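Local coordinates for hypothetic aldehyde deformylating oxygenase (Sulfolobus tokodaii, PDB 5V4T), which binds ferric iron in a ferritin-like bundle of helices and probably works as an oxidoreductase, consistent with an aldehyde deformylating oxygenase, at residues A[36-39]-A[40-43]; A[53-56]-A[57-61]; A[62-65]-A[66-70]; A[133-136]-A[137-141]. All coordinates share one frame; numbering follows the deposited sequence.

Contact 1 of 4, residues A[36-39]-A[40-43]; sequences KKLS and FEKA
With CG of K36 anti to the backbone N (chi1 -175°) and CG of F40 anti to its own carbonyl carbon (chi1 -76°), the two side chains leave successive turns of helix 34-46 side by side, pointing the same way. The lysine chain stays extended and runs over one face of the phenyl ring, CG lying 4.3 Å from the F40 ring centroid in a CH-pi contact. Farther out, CE of K36 comes within 3.9 Å of CZ of F40. Lysine suits this exposed flank because its methylenes can cover an aromatic face while the ammonium group extends beyond it. The backbone bond from F40 N to K36 O, 2.9 Å long, ties the same two residues. On the next flank E41, its chain extended, runs past the preceding turn, its CG 3.0 Å from K37 O, and OE1 of E41 meets the CD2 methyl of L38 at 3.9 Å. The small side chains of S39 and A43, together with F40, pack on V54 of helix 49-67, while L38 and K42 lean on F93 and K42 makes a cation-pi contact with W98. The arrangement is typical of an amphipathic helix at the surface of a ferritin-like helical bundle.

Contact 2 of 4, residues A[53-56]-A[57-61]; sequences QVIE and EIEHF. With FE (Fe (III) ion), chain C.
H60 lays one face of its imidazole over the carbonyl oxygen of E56, which stands 3.0 Å above the ring plane, offset toward the rim. That oxygen also accepts the backbone bond from H60 N, while NE2 of H60 hydrogen-bonds to D144 OD2. Were an alanine to stand here, D144 would probably lose this partner and a gap would open beside I141. One flank over, Q53 and E57 lie side by side, amide and carboxylate planes 50° apart; Q53 NE2, 3.5 Å from E57 OE2, bonds weakly to E111 OE2, and H107 holds Q53 OE1. The bend at chi2 of E57 (-67°) swings its carboxylate to the iron, where OE2 of E57 binds at 2.0 Å, a hard anionic ligand suited to ferric iron. OE1 of E57 receives a hydrogen bond of 2.9 Å from a water whose oxygen is itself 2.1 Å from the iron, so both carboxylate oxygens serve the site. E111, E145 and H148 complete the protein ligands. E56 acts in the second shell: its OE1 hydrogen-bonds to H148 NE2 and its OE2 pairs with R147. E145 and H148 show the ExxH spacing familiar from ferritin-like diiron proteins; E57 and H60 share it, though H60 does not bind this iron.

Contact 3 of 4, residues A[62-65]-A[66-70]; sequences DFFN and EYFKE
CE2 of F68 meets the F64 ring at its edge, near the ring plane, 4.0 Å from CD1 of F64, in an aromatic cluster along the last turns of helix 49-67 of the ferritin-like bundle. One face of that F64 ring is taken by its neighbour F63, whose CD2 stands 3.8 Å above the ring plane, over its centre, while CE2 of F64 lies in the plane of the F63 ring at its edge. The pattern recurs between Y67 and F68, CD2 of Y67 sitting 3.6 Å above the plane of the F68 ring, over its centre. Phenylalanines suit the inward side, since F64 packs on F134, I138 and I141 of helix 132-155 and F68 on I16 and S20 of helix 10-23. Tyrosine adds a polar tip: the Y67 hydroxyl hydrogen-bonds to D2 OD2, and its ring meets that of F134.

The outer side is polar. K69, bent at chi2 (-45°), folds back so that its CD passes 3.5 Å from the backbone O of N65 and its NZ comes 3.8 Å from CG of N65. Which end of that amide faces the lysine is doubtful. A leucine in place of N65 would probably leave the K69 ammonium without the polar group beside it. At the edge of the F68 ring, near its plane, lies F64 O, 3.4 Å from CD2 of F68; it also accepts F68 N at 3.1 Å.

Contact 4 of 4, residues A[133-136]-A[137-141]; sequences KFNE and GIKRI
E136 lays its side chain against R140: beyond CB, its CG, anti to the backbone N, passes 3.6 Å above one face of the R140 guanidinium plane. The chain then bends at chi2 (62°), turning the carboxylate between two basic side chains of the next turn. OE2 of E136 reaches NE of R140 at 3.2 Å in a salt bridge whose hydrogen bond is weak and bent, at 122°; the carboxylate and guanidinium planes stand 87° apart. OE1 of E136 forms a long salt bridge, 3.8 Å, to NZ of K139. A glutamate with basic residues three and four positions later is well placed for such a network on an exposed helix flank.

A water links K139 to N135, one turn earlier: its oxygen accepts from K139 NZ at 2.7 Å and donates to N135 OD1 at 2.7 Å, with a weak bond to E136 OE1. The other end of the N135 amide is held by S126 OG and N123 OD1, which fixes how the amide is turned.

On the inner side apolar groups take over, CE2 of F134 meeting CG1 of I138 at 3.6 Å. G137, lacking a side chain, lets CE1 of F63 approach to 3.7 Å from its CA. The segments thus lie on helix 132-155 with F134 reaching F64 of helix 49-67 and I16 and S20 of helix 10-23, I138 resting on L122 of helix 98-128, and I141 touching L119 of that helix and H60, F63 and F64 of helix 49-67.

In the fold
Contact 1 lies at the surface on helix 34-46, whereas contacts 2 and 3 follow each other along helix 49-67 and are partly buried, like contact 4 on helix 132-155. The centre of contact 2 lies about 12 Å from the centre of the chain, the least of the four, and its chemistry is that of metal ligands and their second shell. Contact 3 is aromatic inside and charged outside; contact 4 divides in the same way, with a surface salt-bridge network. Contacts 1 and 2 touch where F40 CE1 meets V54 CG1 at 3.3 Å. Contacts 3 and 4 join through several apolar groups, including F68 CE2 and F134 CE1, while contacts 1 and 4 do not touch.

Contact 1 of 4, residues A[36-39]-A[40-43]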
loop_
_atom_site.group_PDB
_atom_site.type_symbol
_atom_site.label_atom_id
_atom_site.label_comp_id
_atom_site.label_asym_id
_atom_site.label_seq_id
_atom_site.Cartn_x
_atom_site.Cartn_y
_atom_site.Cartn_z
ATOM N N LYS A 36 1.572 0.281 -15.557
ATOM C CA LYS A 36 1.206 -1.093 -15.995
ATOM C C LYS A 36 2.283 -1.638 -16.951
ATOM O O LYS A 36 2.869 -2.717 -16.707
ATOM C CB LYS A 36 -0.172 -1.076 -16.668
ATOM C CG LYS A 36 -0.708 -2.449 -17.046
ATOM C CD LYS A 36 -2.061 -2.310 -17.739
ATOM C CE LYS A 36 -2.697 -3.665 -17.914
ATOM N NZ LYS A 36 -4.016 -3.680 -18.585
ATOM N N LYS A 37 2.592 -0.866 -17.989
ATOM C CA LYS A 37 3.616 -1.256 -18.964
ATOM C C LYS A 37 4.972 -1.445 -18.308
ATOM O O LYS A 37 5.669 -2.418 -18.562
ATOM C CB LYS A 37 3.793 -0.202 -20.062
ATOM C CG LYS A 37 3.057 -0.614 -21.285
ATOM C CD LYS A 37 2.874 0.521 -22.290
ATOM C CE LYS A 37 1.734 0.150 -23.243
ATOM N NZ LYS A 37 1.597 1.143 -24.332
ATOM N N LEU A 38 5.363 -0.480 -17.490
ATOM C CA LEU A 38 6.673 -0.556 -16.837
ATOM C C LEU A 38 6.772 -1.754 -15.923
ATOM O O LEU A 38 7.769 -2.443 -15.920
ATOM C CB LEU A 38 6.956 0.710 -16.068
ATOM C CG LEU A 38 7.192 1.959 -16.937
ATOM C CD1 LEU A 38 7.017 3.212 -16.090
ATOM C CD2 LEU A 38 8.517 1.885 -17.636
ATOM N N SER A 39 5.707 -2.032 -15.169
ATOM C CA SER A 39 5.774 -3.181 -14.259
ATOM C C SER A 39 5.818 -4.500 -15.034
ATOM O O SER A 39 6.569 -5.440 -14.691
ATOM C CB SER A 39 4.629 -3.118 -13.238
ATOM O OG SER A 39 3.440 -3.495 -13.848
ATOM N N PHE A 40 5.082 -4.561 -16.141
ATOM C CA PHE A 40 5.130 -5.796 -16.975
ATOM C C PHE A 40 6.523 -5.991 -17.557
ATOM O O PHE A 40 7.081 -7.131 -17.545
ATOM C CB PHE A 40 4.153 -5.713 -18.106
ATOM C CG PHE A 40 2.722 -5.934 -17.736
ATOM C CD1 PHE A 40 2.290 -6.161 -16.430
ATOM C CD2 PHE A 40 1.778 -5.918 -18.714
ATOM C CE1 PHE A 40 0.902 -6.371 -16.168
ATOM C CE2 PHE A 40 0.435 -6.173 -18.467
ATOM C CZ PHE A 40 -0.017 -6.362 -17.179
ATOM N N GLU A 41 7.072 -4.902 -18.060
ATOM C CA GLU A 41 8.416 -4.942 -18.636
ATOM C C GLU A 41 9.486 -5.406 -17.691
ATOM O O GLU A 41 10.248 -6.325 -18.006
ATOM C CB GLU A 41 8.785 -3.599 -19.249
ATOM C CG GLU A 41 7.909 -3.230 -20.423
ATOM C CD GLU A 41 8.186 -1.804 -20.929
ATOM O OE1 GLU A 41 8.908 -1.026 -20.241
ATOM O OE2 GLU A 41 7.680 -1.475 -22.034
ATOM N N LYS A 42 9.534 -4.807 -16.515
ATOM C CA LYS A 42 10.459 -5.202 -15.523
ATOM C C LYS A 42 10.223 -6.599 -15.014
ATOM O O LYS A 42 11.157 -7.371 -14.823
ATOM C CB LYS A 42 10.512 -4.189 -14.378
ATOM C CG LYS A 42 10.857 -2.782 -14.803
ATOM C CD LYS A 42 12.039 -2.677 -15.684
ATOM C CE LYS A 42 12.343 -1.213 -15.833
ATOM N NZ LYS A 42 13.585 -1.097 -16.621
ATOM N N ALA A 43 8.959 -7.001 -14.851
ATOM C CA ALA A 43 8.708 -8.347 -14.387
ATOM C C ALA A 43 9.147 -9.433 -15.385
ATOM O O ALA A 43 9.587 -10.515 -15.000
ATOM C CB ALA A 43 7.266 -8.504 -14.006
#

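Contact 2 of 4, residues A[53-56]-A[57-61]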
loop_
_atom_site.group_PDB
_atom_site.type_symbol
_atom_site.label_atom_id
_atom_site.label_comp_id
_atom_site.label_asym_id
_atom_site.label_seq_id
_atom_site.Cartn_x
_atom_site.Cartn_y
_atom_site.Cartn_z
ATOM N N GLN A 53 3.908 -11.517 -8.558
ATOM C CA GLN A 53 3.568 -10.252 -7.867
ATOM C C GLN A 53 2.702 -9.309 -8.668
ATOM O O GLN A 53 1.735 -8.740 -8.217
ATOM C CB GLN A 53 4.825 -9.528 -7.351
ATOM C CG GLN A 53 4.422 -8.223 -6.639
ATOM C CD GLN A 53 5.592 -7.501 -6.008
ATOM O OE1 GLN A 53 6.765 -7.759 -6.322
ATOM N NE2 GLN A 53 5.248 -6.484 -5.223
ATOM N N VAL A 54 3.060 -9.123 -9.946
ATOM C CA VAL A 54 2.241 -8.240 -10.760
ATOM C C VAL A 54 0.823 -8.776 -10.910
ATOM O O VAL A 54 -0.145 -8.012 -10.844
ATOM C CB VAL A 54 2.904 -8.092 -12.166
ATOM C CG1 VAL A 54 1.894 -7.616 -13.228
ATOM C CG2 VAL A 54 4.084 -7.175 -12.053
ATOM N N ILE A 55 0.678 -10.070 -11.117
ATOM C CA ILE A 55 -0.684 -10.667 -11.171
ATOM C C ILE A 55 -1.431 -10.437 -9.860
ATOM O O ILE A 55 -2.597 -10.081 -9.881
ATOM C CB ILE A 55 -0.608 -12.146 -11.532
ATOM C CG1 ILE A 55 -0.253 -12.215 -13.040
ATOM C CG2 ILE A 55 -1.900 -12.856 -11.246
ATOM C CD1 ILE A 55 0.403 -13.504 -13.359
ATOM N N GLU A 56 -0.734 -10.594 -8.728
ATOM C CA GLU A 56 -1.348 -10.389 -7.430
ATOM C C GLU A 56 -1.765 -8.957 -7.235
ATOM O O GLU A 56 -2.828 -8.684 -6.704
ATOM C CB GLU A 56 -0.476 -10.874 -6.271
ATOM C CG GLU A 56 -0.424 -12.374 -6.212
ATOM C CD GLU A 56 0.580 -12.965 -5.306
ATOM O OE1 GLU A 56 1.584 -12.305 -4.948
ATOM O OE2 GLU A 56 0.421 -14.201 -5.056
ATOM N N GLU A 57 -0.979 -7.999 -7.706
ATOM C CA GLU A 57 -1.379 -6.611 -7.589
ATOM C C GLU A 57 -2.660 -6.319 -8.415
ATOM O O GLU A 57 -3.519 -5.555 -7.989
ATOM C CB GLU A 57 -0.288 -5.672 -8.015
ATOM C CG GLU A 57 1.025 -5.779 -7.264
ATOM C CD GLU A 57 0.943 -5.358 -5.789
ATOM O OE1 GLU A 57 0.078 -4.545 -5.506
ATOM O OE2 GLU A 57 1.800 -5.770 -4.998
ATOM N N ILE A 58 -2.768 -6.908 -9.597
ATOM C CA ILE A 58 -3.978 -6.811 -10.364
ATOM C C ILE A 58 -5.136 -7.429 -9.636
ATOM O O ILE A 58 -6.213 -6.878 -9.618
ATOM C CB ILE A 58 -3.852 -7.470 -11.739
ATOM C CG1 ILE A 58 -2.814 -6.700 -12.478
ATOM C CG2 ILE A 58 -5.160 -7.422 -12.456
ATOM C CD1 ILE A 58 -2.334 -7.361 -13.755
ATOM N N GLU A 59 -4.946 -8.599 -9.083
ATOM C CA GLU A 59 -5.994 -9.176 -8.248
ATOM C C GLU A 59 -6.476 -8.303 -7.095
ATOM O O GLU A 59 -7.702 -8.243 -6.776
ATOM C CB GLU A 59 -5.494 -10.516 -7.701
ATOM C CG GLU A 59 -5.378 -11.575 -8.744
ATOM C CD GLU A 59 -4.900 -12.862 -8.228
ATOM O OE1 GLU A 59 -4.039 -12.928 -7.295
ATOM O OE2 GLU A 59 -5.462 -13.874 -8.703
ATOM N N HIS A 60 -5.525 -7.609 -6.454
ATOM C CA HIS A 60 -5.894 -6.666 -5.379
ATOM C C HIS A 60 -6.760 -5.536 -5.913
ATOM O O HIS A 60 -7.860 -5.234 -5.367
ATOM C CB HIS A 60 -4.682 -6.141 -4.663
ATOM C CG HIS A 60 -3.843 -7.199 -4.043
ATOM N ND1 HIS A 60 -2.647 -6.894 -3.445
ATOM C CD2 HIS A 60 -3.995 -8.535 -3.935
ATOM C CE1 HIS A 60 -2.079 -8.008 -3.019
ATOM N NE2 HIS A 60 -2.884 -9.013 -3.283
ATOM N N PHE A 61 -6.366 -4.970 -7.059
ATOM C CA PHE A 61 -7.179 -3.922 -7.703
ATOM C C PHE A 61 -8.525 -4.432 -8.003
ATOM O O PHE A 61 -9.542 -3.748 -7.737
ATOM C CB PHE A 61 -6.567 -3.527 -9.036
ATOM C CG PHE A 61 -5.510 -2.495 -8.952
ATOM C CD1 PHE A 61 -4.906 -2.104 -7.745
ATOM C CD2 PHE A 61 -5.043 -1.966 -10.147
ATOM C CE1 PHE A 61 -3.903 -1.167 -7.730
ATOM C CE2 PHE A 61 -4.038 -1.022 -10.137
ATOM C CZ PHE A 61 -3.465 -0.626 -8.928
HETATM FE FE FE C . 1.953 -5.762 -2.993
HETATM O O HOH W 1 1.056 -3.899 -2.896
#

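Contact 3 of 4, residues A[62-65]-A[66-70]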
loop_
_atom_site.group_PDB
_atom_site.type_symbol
_atom_site.label_atom_id
_atom_site.label_comp_id
_atom_site.label_asym_id
_atom_site.label_seq_id
_atom_site.Cartn_x
_atom_site.Cartn_y
_atom_site.Cartn_z
ATOM N N ASP A 62 -8.586 -5.632 -8.533
ATOM C CA ASP A 62 -9.887 -6.207 -8.913
ATOM C C ASP A 62 -10.777 -6.438 -7.689
ATOM O O ASP A 62 -11.972 -6.275 -7.768
ATOM C CB ASP A 62 -9.744 -7.460 -9.733
ATOM C CG ASP A 62 -9.165 -7.170 -11.133
ATOM O OD1 ASP A 62 -9.208 -5.993 -11.567
ATOM O OD2 ASP A 62 -8.584 -8.080 -11.738
ATOM N N PHE A 63 -10.215 -6.863 -6.572
ATOM C CA PHE A 63 -10.974 -7.020 -5.326
ATOM C C PHE A 63 -11.648 -5.689 -4.920
ATOM O O PHE A 63 -12.844 -5.646 -4.569
ATOM C CB PHE A 63 -10.066 -7.579 -4.244
ATOM C CG PHE A 63 -10.604 -7.401 -2.872
ATOM C CD1 PHE A 63 -11.613 -8.232 -2.387
ATOM C CD2 PHE A 63 -10.161 -6.350 -2.102
ATOM C CE1 PHE A 63 -12.175 -8.007 -1.147
ATOM C CE2 PHE A 63 -10.681 -6.133 -0.839
ATOM C CZ PHE A 63 -11.722 -6.962 -0.386
ATOM N N PHE A 64 -10.884 -4.607 -4.934
ATOM C CA PHE A 64 -11.448 -3.328 -4.490
ATOM C C PHE A 64 -12.470 -2.839 -5.511
ATOM O O PHE A 64 -13.502 -2.329 -5.125
ATOM C CB PHE A 64 -10.363 -2.288 -4.250
ATOM C CG PHE A 64 -9.570 -2.541 -3.013
ATOM C CD1 PHE A 64 -10.136 -2.338 -1.733
ATOM C CD2 PHE A 64 -8.275 -3.087 -3.093
ATOM C CE1 PHE A 64 -9.377 -2.570 -0.575
ATOM C CE2 PHE A 64 -7.569 -3.309 -1.940
ATOM C CZ PHE A 64 -8.118 -3.096 -0.698
ATOM N N ASN A 65 -12.176 -3.013 -6.778
ATOM C CA ASN A 65 -13.112 -2.502 -7.804
ATOM C C ASN A 65 -14.414 -3.242 -7.720
ATOM O O ASN A 65 -15.460 -2.635 -7.770
ATOM C CB ASN A 65 -12.424 -2.630 -9.158
ATOM C CG ASN A 65 -13.293 -2.184 -10.309
ATOM O OD1 ASN A 65 -13.712 -1.048 -10.375
ATOM N ND2 ASN A 65 -13.582 -3.092 -11.190
ATOM N N GLU A 66 -14.372 -4.546 -7.533
ATOM C CA GLU A 66 -15.586 -5.332 -7.395
ATOM C C GLU A 66 -16.333 -5.050 -6.116
ATOM O O GLU A 66 -17.550 -4.926 -6.102
ATOM C CB GLU A 66 -15.278 -6.826 -7.451
ATOM C CG GLU A 66 -14.814 -7.287 -8.839
ATOM C CD GLU A 66 -15.824 -6.963 -9.960
ATOM O OE1 GLU A 66 -17.075 -6.986 -9.711
ATOM O OE2 GLU A 66 -15.360 -6.682 -11.101
ATOM N N TYR A 67 -15.610 -4.928 -5.001
ATOM C CA TYR A 67 -16.260 -4.699 -3.759
ATOM C C TYR A 67 -17.047 -3.375 -3.759
ATOM O O TYR A 67 -18.138 -3.327 -3.171
ATOM C CB TYR A 67 -15.256 -4.681 -2.582
ATOM C CG TYR A 67 -15.934 -4.752 -1.238
ATOM C CD1 TYR A 67 -16.276 -5.965 -0.670
ATOM C CD2 TYR A 67 -16.330 -3.578 -0.569
ATOM C CE1 TYR A 67 -16.943 -6.032 0.564
ATOM C CE2 TYR A 67 -17.019 -3.637 0.660
ATOM C CZ TYR A 67 -17.321 -4.877 1.216
ATOM O OH TYR A 67 -18.014 -4.897 2.401
ATOM N N PHE A 68 -16.450 -2.343 -4.326
ATOM C CA PHE A 68 -17.008 -0.989 -4.265
ATOM C C PHE A 68 -17.800 -0.598 -5.531
ATOM O O PHE A 68 -18.111 0.585 -5.703
ATOM C CB PHE A 68 -15.940 0.021 -3.945
ATOM C CG PHE A 68 -15.442 -0.105 -2.523
ATOM C CD1 PHE A 68 -16.242 0.217 -1.451
ATOM C CD2 PHE A 68 -14.175 -0.608 -2.265
ATOM C CE1 PHE A 68 -15.795 0.106 -0.139
ATOM C CE2 PHE A 68 -13.707 -0.703 -0.934
ATOM C CZ PHE A 68 -14.483 -0.329 0.110
ATOM N N LYS A 69 -18.140 -1.584 -6.342
ATOM C CA LYS A 69 -19.102 -1.339 -7.479
ATOM C C LYS A 69 -20.253 -0.412 -7.052
ATOM O O LYS A 69 -20.613 0.515 -7.762
ATOM C CB LYS A 69 -19.736 -2.668 -7.941
ATOM C CG LYS A 69 -18.881 -3.563 -8.816
ATOM C CD LYS A 69 -18.202 -2.759 -9.901
ATOM C CE LYS A 69 -17.594 -3.621 -10.980
ATOM N NZ LYS A 69 -16.718 -2.729 -11.764
ATOM N N GLU A 70 -20.830 -0.718 -5.888
ATOM C CA GLU A 70 -22.033 -0.055 -5.337
ATOM C C GLU A 70 -21.795 1.071 -4.343
ATOM O O GLU A 70 -22.723 1.596 -3.672
ATOM C CB GLU A 70 -22.976 -1.131 -4.811
ATOM C CG GLU A 70 -23.352 -2.082 -5.954
ATOM C CD GLU A 70 -24.353 -3.159 -5.582
ATOM O OE1 GLU A 70 -24.587 -3.384 -4.382
ATOM O OE2 GLU A 70 -24.928 -3.793 -6.507
#

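Contact 4 of 4, residues A[133-136]-A[137-141]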
loop_
_atom_site.group_PDB
_atom_site.type_symbol
_atom_site.label_atom_id
_atom_site.label_comp_id
_atom_site.label_asym_id
_atom_site.label_seq_id
_atom_site.Cartn_x
_atom_site.Cartn_y
_atom_site.Cartn_z
ATOM N N LYS A 133 -16.890 -10.582 3.943
ATOM C CA LYS A 133 -16.189 -10.749 2.685
ATOM C C LYS A 133 -15.075 -9.736 2.570
ATOM O O LYS A 133 -14.007 -10.059 2.079
ATOM C CB LYS A 133 -17.167 -10.616 1.513
ATOM C CG LYS A 133 -18.169 -11.746 1.514
ATOM C CD LYS A 133 -19.163 -11.501 0.382
ATOM C CE LYS A 133 -20.353 -12.395 0.522
ATOM N NZ LYS A 133 -21.309 -12.040 -0.573
ATOM N N PHE A 134 -15.311 -8.510 3.006
ATOM C CA PHE A 134 -14.268 -7.502 2.956
ATOM C C PHE A 134 -13.084 -7.962 3.803
ATOM O O PHE A 134 -11.921 -7.886 3.380
ATOM C CB PHE A 134 -14.766 -6.137 3.413
ATOM C CG PHE A 134 -13.797 -5.022 3.123
ATOM C CD1 PHE A 134 -13.653 -4.486 1.857
ATOM C CD2 PHE A 134 -12.982 -4.570 4.119
ATOM C CE1 PHE A 134 -12.780 -3.447 1.611
ATOM C CE2 PHE A 134 -12.104 -3.552 3.889
ATOM C CZ PHE A 134 -12.026 -2.957 2.645
ATOM N N ASN A 135 -13.383 -8.401 5.030
ATOM C CA ASN A 135 -12.334 -8.818 5.940
ATOM C C ASN A 135 -11.502 -9.963 5.369
ATOM O O ASN A 135 -10.286 -9.928 5.449
ATOM C CB ASN A 135 -12.914 -9.233 7.271
ATOM C CG ASN A 135 -11.851 -9.525 8.261
ATOM O OD1 ASN A 135 -11.600 -10.725 8.592
ATOM N ND2 ASN A 135 -11.250 -8.493 8.806
ATOM N N GLU A 136 -12.150 -10.944 4.755
ATOM C CA GLU A 136 -11.416 -12.059 4.188
ATOM C C GLU A 136 -10.540 -11.604 3.053
ATOM O O GLU A 136 -9.379 -12.079 2.906
ATOM C CB GLU A 136 -12.387 -13.127 3.709
ATOM C CG GLU A 136 -11.699 -14.340 3.096
ATOM C CD GLU A 136 -10.784 -15.112 4.018
ATOM O OE1 GLU A 136 -10.868 -15.046 5.256
ATOM O OE2 GLU A 136 -9.949 -15.836 3.466
ATOM N N GLY A 137 -11.014 -10.629 2.285
ATOM C CA GLY A 137 -10.245 -10.092 1.192
ATOM C C GLY A 137 -9.002 -9.377 1.730
ATOM O O GLY A 137 -7.880 -9.551 1.216
ATOM N N ILE A 138 -9.158 -8.627 2.781
ATOM C CA ILE A 138 -7.994 -7.926 3.366
ATOM C C ILE A 138 -7.005 -8.971 3.924
ATOM O O ILE A 138 -5.802 -8.797 3.757
ATOM C CB ILE A 138 -8.486 -6.959 4.508
ATOM C CG1 ILE A 138 -9.359 -5.817 3.931
ATOM C CG2 ILE A 138 -7.326 -6.372 5.281
ATOM C CD1 ILE A 138 -8.687 -4.974 2.905
ATOM N N LYS A 139 -7.484 -10.019 4.599
ATOM C CA LYS A 139 -6.568 -11.062 5.116
ATOM C C LYS A 139 -5.774 -11.666 3.978
ATOM O O LYS A 139 -4.570 -11.957 4.170
ATOM C CB LYS A 139 -7.347 -12.094 5.904
ATOM C CG LYS A 139 -7.773 -11.540 7.232
ATOM C CD LYS A 139 -8.887 -12.275 7.913
ATOM C CE LYS A 139 -8.659 -13.713 8.035
ATOM N NZ LYS A 139 -9.804 -14.358 8.799
ATOM N N ARG A 140 -6.407 -11.863 2.812
ATOM C CA ARG A 140 -5.723 -12.412 1.659
ATOM C C ARG A 140 -4.653 -11.470 1.137
ATOM O O ARG A 140 -3.522 -11.901 0.837
ATOM C CB ARG A 140 -6.698 -12.794 0.545
ATOM C CG ARG A 140 -7.610 -13.972 0.914
ATOM C CD ARG A 140 -8.740 -14.217 -0.037
ATOM N NE ARG A 140 -9.475 -15.391 0.378
ATOM C CZ ARG A 140 -10.640 -15.785 -0.152
ATOM N NH1 ARG A 140 -11.245 -15.006 -1.032
ATOM N NH2 ARG A 140 -11.200 -16.907 0.265
ATOM N N ILE A 141 -4.948 -10.188 1.113
ATOM C CA ILE A 141 -3.969 -9.218 0.682
ATOM C C ILE A 141 -2.811 -9.164 1.670
ATOM O O ILE A 141 -1.658 -9.118 1.278
ATOM C CB ILE A 141 -4.620 -7.838 0.494
ATOM C CG1 ILE A 141 -5.626 -7.888 -0.642
ATOM C CG2 ILE A 141 -3.544 -6.783 0.229
ATOM C CD1 ILE A 141 -6.484 -6.616 -0.765
HETATM O O HOH W 2 -12.179 -13.328 7.982
#